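Poly-beta-hydroxybuterate polymerase (Cupriavidus necator, PDB 5T6O) polymerises hydroxybutyryl units into polyhydroxybutyrate as a class I synthase, probably by acyl transfer, this chain being its catalytic domain with an alpha/beta hydrolase fold. Local coordinates at residues A[303-308]-A[320-325]; A[273-278]-A[310-315]; A[20-25]-A[90-95]; A[42-47]-A[75-80]. The protein carries 1 engineered substitution. All coordinates share one frame; numbering follows the deposited sequence. Where two conformers were deposited one is given.

Contact 1 of 4, residues A[303-308]-A[320-325]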
# COMPACT_ATOMS: atom_id res chain seq x y z
N LEU A 303 -4.24 9.26 -18.92
CA LEU A 303 -4.82 8.83 -17.65
C LEU A 303 -6.08 9.65 -17.39
O LEU A 303 -6.00 10.87 -17.30
CB LEU A 303 -3.82 9.03 -16.52
CG LEU A 303 -4.18 8.55 -15.11
CD1 LEU A 303 -4.42 7.06 -15.13
CD2 LEU A 303 -3.03 8.91 -14.16
N GLY A 304 -7.22 8.97 -17.27
CA GLY A 304 -8.45 9.64 -16.88
C GLY A 304 -8.65 9.56 -15.38
O GLY A 304 -8.21 8.63 -14.73
N ALA A 305 -9.32 10.57 -14.82
CA ALA A 305 -9.66 10.50 -13.41
C ALA A 305 -10.78 9.49 -13.18
O ALA A 305 -11.52 9.12 -14.10
CB ALA A 305 -10.08 11.88 -12.89
N SER A 306 -10.87 9.01 -11.93
CA SER A 306 -11.96 8.19 -11.38
C SER A 306 -11.82 6.70 -11.69
O SER A 306 -10.73 6.23 -12.05
CB SER A 306 -13.33 8.72 -11.85
OG SER A 306 -14.36 8.25 -10.98
N GLY A 307 -12.91 5.95 -11.52
CA GLY A 307 -12.87 4.50 -11.45
C GLY A 307 -12.93 3.79 -12.80
O GLY A 307 -12.81 4.40 -13.86
N HIS A 308 -13.14 2.47 -12.73
CA HIS A 308 -13.09 1.60 -13.90
C HIS A 308 -14.04 2.08 -15.00
O HIS A 308 -13.64 2.27 -16.15
CB HIS A 308 -13.41 0.17 -13.47
CG HIS A 308 -13.36 -0.84 -14.58
ND1 HIS A 308 -12.22 -1.09 -15.31
CD2 HIS A 308 -14.31 -1.68 -15.06
CE1 HIS A 308 -12.47 -2.03 -16.21
NE2 HIS A 308 -13.73 -2.41 -16.07
N LYS A 320 -17.08 17.16 -16.99
CA LYS A 320 -16.80 16.64 -15.66
C LYS A 320 -15.44 15.96 -15.62
O LYS A 320 -14.91 15.53 -16.65
CB LYS A 320 -17.88 15.66 -15.21
CG LYS A 320 -19.26 16.30 -15.10
CD LYS A 320 -20.31 15.28 -14.70
N ARG A 321 -14.89 15.89 -14.40
CA ARG A 321 -13.64 15.19 -14.08
C ARG A 321 -12.44 15.85 -14.76
O ARG A 321 -12.46 17.06 -15.03
CB ARG A 321 -13.73 13.71 -14.45
CG ARG A 321 -15.03 13.04 -13.96
CD ARG A 321 -14.96 11.53 -13.94
NE ARG A 321 -16.19 10.95 -13.40
CZ ARG A 321 -16.48 10.88 -12.11
NH1 ARG A 321 -15.62 11.33 -11.20
NH2 ARG A 321 -17.63 10.35 -11.72
N SER A 322 -11.39 15.07 -15.02
CA SER A 322 -10.15 15.59 -15.58
C SER A 322 -9.38 14.41 -16.17
O SER A 322 -9.81 13.26 -16.09
CB SER A 322 -9.35 16.32 -14.50
OG SER A 322 -9.02 15.46 -13.43
N HIS A 323 -8.22 14.72 -16.77
CA HIS A 323 -7.34 13.69 -17.30
C HIS A 323 -5.93 14.26 -17.39
O HIS A 323 -5.74 15.48 -17.43
CB HIS A 323 -7.82 13.19 -18.68
CG HIS A 323 -7.79 14.25 -19.74
ND1 HIS A 323 -8.77 15.22 -19.85
CD2 HIS A 323 -6.91 14.49 -20.74
CE1 HIS A 323 -8.49 16.01 -20.88
NE2 HIS A 323 -7.36 15.59 -21.43
N TRP A 324 -4.94 13.37 -17.40
CA TRP A 324 -3.53 13.77 -17.44
C TRP A 324 -2.88 13.36 -18.76
O TRP A 324 -3.16 12.28 -19.29
CB TRP A 324 -2.72 13.12 -16.31
CG TRP A 324 -3.02 13.60 -14.92
CD1 TRP A 324 -2.29 14.50 -14.19
CD2 TRP A 324 -4.09 13.17 -14.08
NE1 TRP A 324 -2.86 14.66 -12.94
CE2 TRP A 324 -3.97 13.86 -12.86
CE3 TRP A 324 -5.16 12.27 -14.25
CZ2 TRP A 324 -4.87 13.69 -11.81
CZ3 TRP A 324 -6.05 12.10 -13.21
CH2 TRP A 324 -5.90 12.81 -12.00
N THR A 325 -1.97 14.20 -19.27
CA THR A 325 -1.16 13.85 -20.43
C THR A 325 0.31 14.07 -20.12
O THR A 325 0.68 14.92 -19.29
CB THR A 325 -1.54 14.67 -21.68
OG1 THR A 325 -1.28 16.06 -21.46
CG2 THR A 325 -3.02 14.45 -22.07

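Contact 2 of 4, residues A[273-278]-A[310-315]. With SO4 (sulfate ion), chain B.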
# COMPACT_ATOMS: atom_id res chain seq x y z
N TYR A 273 -2.82 4.15 -28.94
CA TYR A 273 -3.32 5.01 -27.87
C TYR A 273 -3.70 4.14 -26.68
O TYR A 273 -4.53 3.23 -26.82
CB TYR A 273 -4.53 5.80 -28.36
CG TYR A 273 -5.05 6.92 -27.48
CD1 TYR A 273 -5.92 6.67 -26.41
CD2 TYR A 273 -4.74 8.24 -27.78
CE1 TYR A 273 -6.43 7.73 -25.63
CE2 TYR A 273 -5.24 9.29 -27.01
CZ TYR A 273 -6.09 9.03 -25.95
OH TYR A 273 -6.57 10.08 -25.21
N ILE A 274 -3.10 4.40 -25.53
CA ILE A 274 -3.22 3.55 -24.34
C ILE A 274 -3.87 4.38 -23.25
O ILE A 274 -3.33 5.43 -22.86
CB ILE A 274 -1.86 3.01 -23.88
CG1 ILE A 274 -1.14 2.31 -25.04
CG2 ILE A 274 -2.07 2.03 -22.72
CD1 ILE A 274 0.37 2.11 -24.82
N TYR A 275 -5.01 3.92 -22.75
CA TYR A 275 -5.81 4.67 -21.79
C TYR A 275 -5.98 3.87 -20.51
O TYR A 275 -6.22 2.66 -20.54
CB TYR A 275 -7.21 5.06 -22.36
CG TYR A 275 -8.06 5.60 -21.26
CD1 TYR A 275 -7.97 6.94 -20.89
CD2 TYR A 275 -8.88 4.77 -20.50
CE1 TYR A 275 -8.69 7.43 -19.82
CE2 TYR A 275 -9.60 5.26 -19.43
CZ TYR A 275 -9.48 6.58 -19.09
OH TYR A 275 -10.18 7.05 -18.01
N GLY A 276 -5.90 4.55 -19.37
CA GLY A 276 -6.29 3.95 -18.11
C GLY A 276 -6.94 4.98 -17.21
O GLY A 276 -6.82 6.19 -17.44
N SER A 277 -7.62 4.50 -16.17
CA SER A 277 -8.30 5.37 -15.21
C SER A 277 -7.61 5.30 -13.84
O SER A 277 -7.25 4.22 -13.36
CB SER A 277 -9.78 4.98 -15.07
OG SER A 277 -10.48 5.16 -16.29
N ARG A 278 -7.46 6.46 -13.20
CA ARG A 278 -6.55 6.53 -12.06
C ARG A 278 -7.03 5.72 -10.85
O ARG A 278 -6.22 5.12 -10.14
CB ARG A 278 -6.34 7.98 -11.64
CG ARG A 278 -5.31 8.06 -10.54
CD ARG A 278 -4.80 9.45 -10.36
NE ARG A 278 -3.78 9.47 -9.32
CZ ARG A 278 -3.28 10.59 -8.82
NH1 ARG A 278 -3.71 11.76 -9.29
NH2 ARG A 278 -2.36 10.54 -7.86
N ALA A 310 -16.54 4.80 -14.50
CA ALA A 310 -16.70 6.26 -14.45
C ALA A 310 -15.60 6.97 -15.22
O ALA A 310 -15.85 7.99 -15.87
CB ALA A 310 -16.73 6.74 -12.99
N GLY A 311 -14.38 6.43 -15.19
CA GLY A 311 -13.28 7.11 -15.87
C GLY A 311 -13.35 6.98 -17.38
O GLY A 311 -13.07 7.93 -18.10
N VAL A 312 -13.69 5.78 -17.87
CA VAL A 312 -13.74 5.58 -19.32
C VAL A 312 -14.98 6.24 -19.91
O VAL A 312 -14.91 6.90 -20.94
CB VAL A 312 -13.68 4.08 -19.67
CG1 VAL A 312 -12.38 3.51 -19.22
CG2 VAL A 312 -14.82 3.30 -19.03
N ILE A 313 -16.13 6.06 -19.26
CA ILE A 313 -17.39 6.59 -19.78
C ILE A 313 -17.57 7.98 -19.17
O ILE A 313 -18.28 8.16 -18.17
CB ILE A 313 -18.57 5.66 -19.48
CG1 ILE A 313 -18.30 4.25 -20.02
CG2 ILE A 313 -19.89 6.24 -20.05
CD1 ILE A 313 -17.83 4.18 -21.48
N ASN A 314 -16.91 8.98 -19.76
CA ASN A 314 -16.97 10.36 -19.29
C ASN A 314 -17.19 11.26 -20.50
O ASN A 314 -16.23 11.82 -21.04
CB ASN A 314 -15.70 10.75 -18.52
CG ASN A 314 -15.79 12.15 -17.95
OD1 ASN A 314 -16.89 12.65 -17.69
ND2 ASN A 314 -14.63 12.80 -17.78
N PRO A 315 -18.43 11.39 -20.97
CA PRO A 315 -18.68 12.15 -22.21
C PRO A 315 -18.35 13.62 -22.01
O PRO A 315 -18.64 14.19 -20.95
CB PRO A 315 -20.18 11.95 -22.47
CG PRO A 315 -20.62 10.86 -21.56
CD PRO A 315 -19.65 10.82 -20.40
S SO4 B . -1.67 6.97 -7.49
O1 SO4 B . -1.03 8.28 -7.51
O2 SO4 B . -1.68 6.48 -6.11
O3 SO4 B . -3.05 7.09 -7.96
O4 SO4 B . -0.92 6.05 -8.35

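Contact 3 of 4, residues A[20-25]-A[90-95]. With SO4 (sulfate ion), chain C.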
# COMPACT_ATOMS: atom_id res chain seq x y z
N ASN A 20 -21.62 -15.15 -37.00
CA ASN A 20 -21.29 -16.57 -36.98
C ASN A 20 -21.58 -17.07 -35.57
O ASN A 20 -22.29 -16.43 -34.79
CB ASN A 20 -19.85 -16.83 -37.46
CG ASN A 20 -18.77 -16.29 -36.52
OD1 ASN A 20 -19.05 -15.83 -35.40
ND2 ASN A 20 -17.52 -16.35 -36.97
N GLU A 21 -21.04 -18.24 -35.22
CA GLU A 21 -21.36 -18.83 -33.93
C GLU A 21 -20.85 -17.99 -32.78
O GLU A 21 -21.40 -18.05 -31.68
CB GLU A 21 -20.80 -20.25 -33.84
CG GLU A 21 -21.51 -21.25 -34.74
CD GLU A 21 -23.01 -21.32 -34.48
OE1 GLU A 21 -23.40 -21.38 -33.30
OE2 GLU A 21 -23.79 -21.30 -35.46
N TYR A 22 -19.83 -17.17 -33.02
CA TYR A 22 -19.12 -16.48 -31.96
C TYR A 22 -19.57 -15.04 -31.76
O TYR A 22 -19.44 -14.52 -30.65
CB TYR A 22 -17.61 -16.48 -32.23
CG TYR A 22 -17.02 -17.86 -32.22
CD1 TYR A 22 -17.05 -18.67 -33.36
CD2 TYR A 22 -16.43 -18.38 -31.07
CE1 TYR A 22 -16.51 -19.95 -33.35
CE2 TYR A 22 -15.89 -19.67 -31.05
CZ TYR A 22 -15.93 -20.44 -32.19
OH TYR A 22 -15.39 -21.71 -32.16
N PHE A 23 -20.08 -14.38 -32.80
CA PHE A 23 -20.37 -12.96 -32.65
C PHE A 23 -21.24 -12.47 -33.81
O PHE A 23 -21.41 -13.15 -34.83
CB PHE A 23 -19.09 -12.13 -32.58
CG PHE A 23 -18.43 -11.91 -33.92
CD1 PHE A 23 -17.79 -12.96 -34.57
CD2 PHE A 23 -18.42 -10.66 -34.51
CE1 PHE A 23 -17.19 -12.75 -35.80
CE2 PHE A 23 -17.81 -10.44 -35.73
CZ PHE A 23 -17.19 -11.48 -36.38
N GLN A 24 -21.79 -11.27 -33.62
CA GLN A 24 -22.41 -10.48 -34.67
C GLN A 24 -21.59 -9.22 -34.89
O GLN A 24 -21.16 -8.57 -33.92
CB GLN A 24 -23.84 -10.08 -34.31
CG GLN A 24 -24.81 -11.25 -34.31
CD GLN A 24 -26.22 -10.81 -33.98
OE1 GLN A 24 -26.46 -10.12 -32.98
NE2 GLN A 24 -27.16 -11.20 -34.85
N LEU A 25 -21.36 -8.85 -36.15
CA LEU A 25 -20.70 -7.59 -36.45
C LEU A 25 -21.76 -6.52 -36.64
O LEU A 25 -22.61 -6.64 -37.53
CB LEU A 25 -19.83 -7.69 -37.70
CG LEU A 25 -18.94 -6.46 -37.91
CD1 LEU A 25 -17.89 -6.35 -36.82
CD2 LEU A 25 -18.28 -6.51 -39.29
N ASP A 90 -8.08 -19.79 -28.53
CA ASP A 90 -7.72 -19.74 -29.94
C ASP A 90 -8.95 -19.63 -30.83
O ASP A 90 -8.93 -18.93 -31.85
CB ASP A 90 -6.89 -20.97 -30.34
CG ASP A 90 -5.46 -20.89 -29.84
OD1 ASP A 90 -5.21 -20.17 -28.86
OD2 ASP A 90 -4.57 -21.53 -30.44
N ASP A 91 -10.02 -20.35 -30.48
CA ASP A 91 -11.25 -20.26 -31.27
C ASP A 91 -11.72 -18.81 -31.36
O ASP A 91 -12.11 -18.33 -32.43
CB ASP A 91 -12.36 -21.11 -30.65
CG ASP A 91 -12.14 -22.60 -30.80
OD1 ASP A 91 -11.36 -23.04 -31.68
OD2 ASP A 91 -12.78 -23.34 -30.01
N TYR A 92 -11.71 -18.12 -30.22
CA TYR A 92 -12.18 -16.74 -30.17
C TYR A 92 -11.27 -15.83 -30.96
O TYR A 92 -11.74 -14.89 -31.60
CB TYR A 92 -12.28 -16.28 -28.71
CG TYR A 92 -13.61 -16.60 -28.05
CD1 TYR A 92 -14.15 -17.88 -28.10
CD2 TYR A 92 -14.33 -15.62 -27.38
CE1 TYR A 92 -15.36 -18.18 -27.49
CE2 TYR A 92 -15.54 -15.91 -26.76
CZ TYR A 92 -16.05 -17.18 -26.82
OH TYR A 92 -17.25 -17.45 -26.21
N ILE A 93 -9.96 -16.07 -30.90
CA ILE A 93 -9.02 -15.25 -31.65
C ILE A 93 -9.27 -15.38 -33.15
O ILE A 93 -9.38 -14.38 -33.87
CB ILE A 93 -7.56 -15.62 -31.29
CG1 ILE A 93 -7.28 -15.34 -29.81
CG2 ILE A 93 -6.59 -14.85 -32.18
CD1 ILE A 93 -7.43 -13.86 -29.41
N GLU A 94 -9.38 -16.63 -33.63
CA GLU A 94 -9.51 -16.87 -35.06
C GLU A 94 -10.90 -16.51 -35.57
O GLU A 94 -11.05 -15.80 -36.57
CB GLU A 94 -9.22 -18.34 -35.37
CG GLU A 94 -9.10 -18.61 -36.85
CD GLU A 94 -7.79 -18.08 -37.42
OE1 GLU A 94 -6.72 -18.59 -36.99
OE2 GLU A 94 -7.83 -17.16 -38.27
N HIS A 95 -11.94 -17.02 -34.91
CA HIS A 95 -13.28 -16.97 -35.48
C HIS A 95 -14.08 -15.74 -35.04
O HIS A 95 -15.21 -15.56 -35.50
CB HIS A 95 -14.03 -18.25 -35.12
CG HIS A 95 -13.35 -19.48 -35.61
ND1 HIS A 95 -13.08 -19.70 -36.94
CD2 HIS A 95 -12.86 -20.55 -34.94
CE1 HIS A 95 -12.46 -20.86 -37.08
NE2 HIS A 95 -12.31 -21.40 -35.88
S SO4 C . -17.48 -18.17 -40.54
O1 SO4 C . -16.63 -18.91 -41.46
O2 SO4 C . -16.64 -17.34 -39.66
O3 SO4 C . -18.28 -19.09 -39.74
O4 SO4 C . -18.38 -17.32 -41.31

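Contact 4 of 4, residues A[42-47]-A[75-80]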
# COMPACT_ATOMS: atom_id res chain seq x y z
N MET A 42 -14.53 -1.73 -33.08
CA MET A 42 -14.47 -1.86 -31.63
C MET A 42 -14.60 -3.32 -31.22
O MET A 42 -15.54 -4.01 -31.64
CB MET A 42 -15.58 -1.04 -30.97
CG MET A 42 -15.48 0.45 -31.22
SD MET A 42 -16.64 1.26 -30.09
CE MET A 42 -16.37 2.97 -30.54
N VAL A 43 -13.67 -3.77 -30.37
CA VAL A 43 -13.72 -5.11 -29.79
C VAL A 43 -13.97 -4.97 -28.29
O VAL A 43 -13.04 -4.69 -27.52
CB VAL A 43 -12.43 -5.91 -30.07
CG1 VAL A 43 -12.53 -7.33 -29.45
CG2 VAL A 43 -12.18 -5.99 -31.58
N PRO A 44 -15.21 -5.13 -27.85
CA PRO A 44 -15.54 -4.99 -26.44
C PRO A 44 -15.18 -6.25 -25.68
O PRO A 44 -14.87 -7.29 -26.28
CB PRO A 44 -17.06 -4.76 -26.45
CG PRO A 44 -17.45 -4.67 -27.94
CD PRO A 44 -16.40 -5.40 -28.68
N PRO A 45 -15.23 -6.22 -24.35
CA PRO A 45 -15.04 -7.45 -23.57
C PRO A 45 -16.13 -8.46 -23.86
O PRO A 45 -17.26 -8.11 -24.22
CB PRO A 45 -15.11 -6.97 -22.12
CG PRO A 45 -15.95 -5.69 -22.19
CD PRO A 45 -15.49 -5.05 -23.48
N CYS A 46 -15.80 -9.74 -23.69
CA CYS A 46 -16.80 -10.80 -23.67
C CYS A 46 -17.15 -11.22 -22.24
O CYS A 46 -17.93 -12.15 -22.05
CB CYS A 46 -16.34 -12.00 -24.49
SG CYS A 46 -14.71 -12.66 -23.98
N ILE A 47 -16.56 -10.54 -21.26
CA ILE A 47 -16.98 -10.57 -19.87
C ILE A 47 -17.95 -9.41 -19.68
O ILE A 47 -17.57 -8.25 -19.84
CB ILE A 47 -15.76 -10.45 -18.94
CG1 ILE A 47 -14.87 -11.70 -19.13
CG2 ILE A 47 -16.17 -10.24 -17.49
CD1 ILE A 47 -13.47 -11.58 -18.52
N VAL A 75 -17.96 -5.60 -32.42
CA VAL A 75 -18.13 -7.02 -32.14
C VAL A 75 -19.12 -7.20 -31.00
O VAL A 75 -18.83 -6.83 -29.86
CB VAL A 75 -16.78 -7.66 -31.80
CG1 VAL A 75 -16.97 -9.10 -31.34
CG2 VAL A 75 -15.84 -7.57 -32.99
N SER A 76 -20.29 -7.78 -31.29
CA SER A 76 -21.26 -8.16 -30.26
C SER A 76 -21.16 -9.66 -30.05
O SER A 76 -21.57 -10.44 -30.91
CB SER A 76 -22.68 -7.76 -30.67
OG SER A 76 -23.62 -8.20 -29.71
N TRP A 77 -20.61 -10.06 -28.90
CA TRP A 77 -20.28 -11.46 -28.68
C TRP A 77 -21.52 -12.31 -28.46
O TRP A 77 -22.48 -11.88 -27.81
CB TRP A 77 -19.38 -11.61 -27.45
CG TRP A 77 -18.06 -10.91 -27.56
CD1 TRP A 77 -17.74 -9.66 -27.12
CD2 TRP A 77 -16.88 -11.46 -28.12
NE1 TRP A 77 -16.41 -9.40 -27.38
CE2 TRP A 77 -15.87 -10.49 -28.00
CE3 TRP A 77 -16.58 -12.69 -28.72
CZ2 TRP A 77 -14.57 -10.71 -28.46
CZ3 TRP A 77 -15.29 -12.91 -29.17
CH2 TRP A 77 -14.30 -11.93 -29.04
N ARG A 78 -21.49 -13.52 -28.99
CA ARG A 78 -22.46 -14.53 -28.59
C ARG A 78 -22.37 -14.76 -27.09
O ARG A 78 -21.29 -14.69 -26.50
CB ARG A 78 -22.18 -15.83 -29.35
CG ARG A 78 -23.12 -16.98 -29.01
CD ARG A 78 -24.19 -17.10 -30.05
NE ARG A 78 -25.02 -18.28 -29.80
CZ ARG A 78 -24.75 -19.50 -30.27
NH1 ARG A 78 -23.66 -19.71 -30.99
NH2 ARG A 78 -25.58 -20.51 -30.00
N ASN A 79 -23.52 -14.99 -26.45
CA ASN A 79 -23.50 -15.45 -25.07
C ASN A 79 -23.53 -16.97 -25.12
O ASN A 79 -24.58 -17.55 -25.39
CB ASN A 79 -24.70 -14.88 -24.29
CG ASN A 79 -24.46 -14.85 -22.80
OD1 ASN A 79 -23.47 -15.39 -22.33
ND2 ASN A 79 -25.38 -14.23 -22.04
N PRO A 80 -22.40 -17.65 -24.91
CA PRO A 80 -22.31 -19.07 -25.30
C PRO A 80 -23.28 -19.95 -24.53
O PRO A 80 -23.55 -19.75 -23.35
CB PRO A 80 -20.86 -19.43 -24.99
CG PRO A 80 -20.36 -18.38 -24.11
CD PRO A 80 -21.11 -17.13 -24.43

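Contact 1 of 4, residues A[303-308]-A[320-325]
L303 and W324 form an antiparallel hydrogen-bonded pair: W324 N reaches L303 O at 2.7 Å, and L303 N returns a nearly straight bond to W324 O at 3.2 Å. Their side chains run side by side. With CG of L303 anti to the backbone N (chi1 -176°), that atom lies 3.9 Å from W324 CE3. The same flank of the indole carries L303 O at its edge, in the ring plane, and farther along A305 CB lies 4.0 Å from W324 CZ3. L337 and W336 of helix 333-339 pack on both side chains. G304 and H323 are the next, non-hydrogen-bonded pair, where the glycine admits H323 CB to 4.0 Å from G304 CA. A305 N then bonds S322 O at 3.0 Å, tilted 33° from the carbonyl plane. S306 OG sits over one face of the R321 guanidinium, 3.3 Å from NH1, at an angle too poor for a hydrogen bond; NH1 makes its salt bridge with E342 of the third subunit. Beyond S306, H308 ND1 bonds D280 OD2. A histidine shortly after this strand, paired with an acidic residue, is consistent with the His-acid pair of the alpha/beta hydrolase fold.

Contact 2 of 4, residues A[273-278]-A[310-315]
Y275 and S277, at the C-terminal end of strand 272-277 in the alpha/beta hydrolase sheet, meet G311 and V312 of the short, weakly bonded helix 308-312, a strand-to-helix packing just past H308, at the position where this fold generally carries its catalytic histidine. The two side chains of the strand are tied to each other: Y275 OH donates to S277 OG at 2.6 Å, which fixes the phenol tip beside the helix. S277 OG, anti to its own carbonyl carbon (chi1 -63°), lies 3.4 Å from G311 CA, a close approach made where the glycine has only hydrogen. V312 crosses the tyrosine obliquely, with CG1 of the conformer described 3.3 Å from Y275 CE2; a second conformer exists, so this short distance is doubtful. The helix carbonyls find partners beyond the strand, W347 NE1 bonding G311 O and W348 NE1 bonding V312 O, while the W347 ring stacks on Y275. R278, just past S277, reaches a different partner: its NH1 forms a salt bridge with D163 of the fourth subunit. Its chain is extended from CG to NE, and a sulfate, probably from the crystallisation liquor, lies in the guanidinium plane. NE bonds sulfate O3 at 2.8 Å with a 167° angle at hydrogen, and NH2 bonds sulfate O1 at 2.6 Å.

Contact 3 of 4, residues A[20-25]-A[90-95]
The Y22 ring has D91 O over one face, 4.2 Å above the plane and offset toward the rim, and Y92 CE1 at its edge, in plane. That edge points at the face of Y92 in an offset edge-to-face pair: the planes stand at 84°, and Y22 CD2 lies 3.7 Å from Y92 CE1. H95 approaches differently. Its ring is turned only 23° from that of Y22 but has slid so far that the two barely overlap; the real touch is H95 CB, which comes obliquely to 3.5 Å from Y22 CE1. The phenol tip rests on D91, with Y22 OH 3.4 Å from D91 CB. F23 turns its edge to H95 O, which is 3.5 Å from F23 CE1. Y22, Y92 and H95 thus make an aromatic cluster, joining the tight turn of the hairpin between strands 14-19 and 23-28 to the start of helix 89-108, which packs on the sheet. N20 opens that turn. Its CG sits between the backbone N and the carbonyl carbon (chi1 68°), and OD1 takes two backbone donors: Y22 N, well above the carbonyl plane, in an Asx turn, and F23 N, almost in line with the C=O bond, in an Asx motif. Both hold the amide in place. ND2 donates almost straight to H95 O at 2.8 Å, an oxygen lying in the N20 amide plane; H95 belongs to the wider pi-type turn at 93-95. A second bond from ND2, 3.0 Å long, goes to O2 of a sulfate, probably from the crystallisation liquor, which R99 NE also binds.

Contact 4 of 4, residues A[42-47]-A[75-80]
V75 N donates to M42 O at 3.0 Å, as expected of neighbouring parallel strands, and W77 NE1 gives the second hydrogen bond, to P44 O at 2.8 Å; the oxygen is close to the indole plane, yet the donor stands 47° out of the carbonyl plane. The bond fixes the indole rotation against the chain after strand 40-43. Strands 40-43 and 72-77, with helix 61-67 between them, form a beta-alpha-beta unit of the alpha/beta hydrolase fold, and P44 to I47 follow the strand where many relatives have their oxyanion-hole loop. Contacts over the ring come next: C46 CB makes a CH-pi contact with the five-membered ring of W77, 3.6 Å from its centroid and 6° off the normal. C46 SG, placed between backbone N and carbonyl carbon (chi1 55°), lies obliquely 4.8 Å from the centroid of the six-membered ring. On the opposite face V75 CG1 sits over the ring centre. Among aliphatic contacts, V43 CG1 reaches W77 CZ2 at 4.1 Å, and V43 CG2 is 4.2 Å from V75 CG2. P44 CD presses to 3.1 Å from V75 O, a buried carbonyl for which the model holds no polar partner.

The four contacts fall into two pairs on one mixed sheet. Contacts 1 and 2, with centres about 6 Å apart, lie on the neighbouring strands 299-304 and 272-277: G304 O lies 2.8 Å from R278 N, and G304 N 2.8 Å from G276 O, both probable hydrogen bonds. Contacts 3 and 4 are about 9 Å apart between centres and are joined by Y22 O to R78 N at 2.8 Å, while the Y92 and W77 rings meet nearly parallel. Contacts 1 and 3 lie on opposite sides of the chain's centre, about 33 Å between centres. Contacts 1 and 4 approach to about 7 Å between nearest atoms, consistent with H308 and the 44-47 loop bordering a common active-site region.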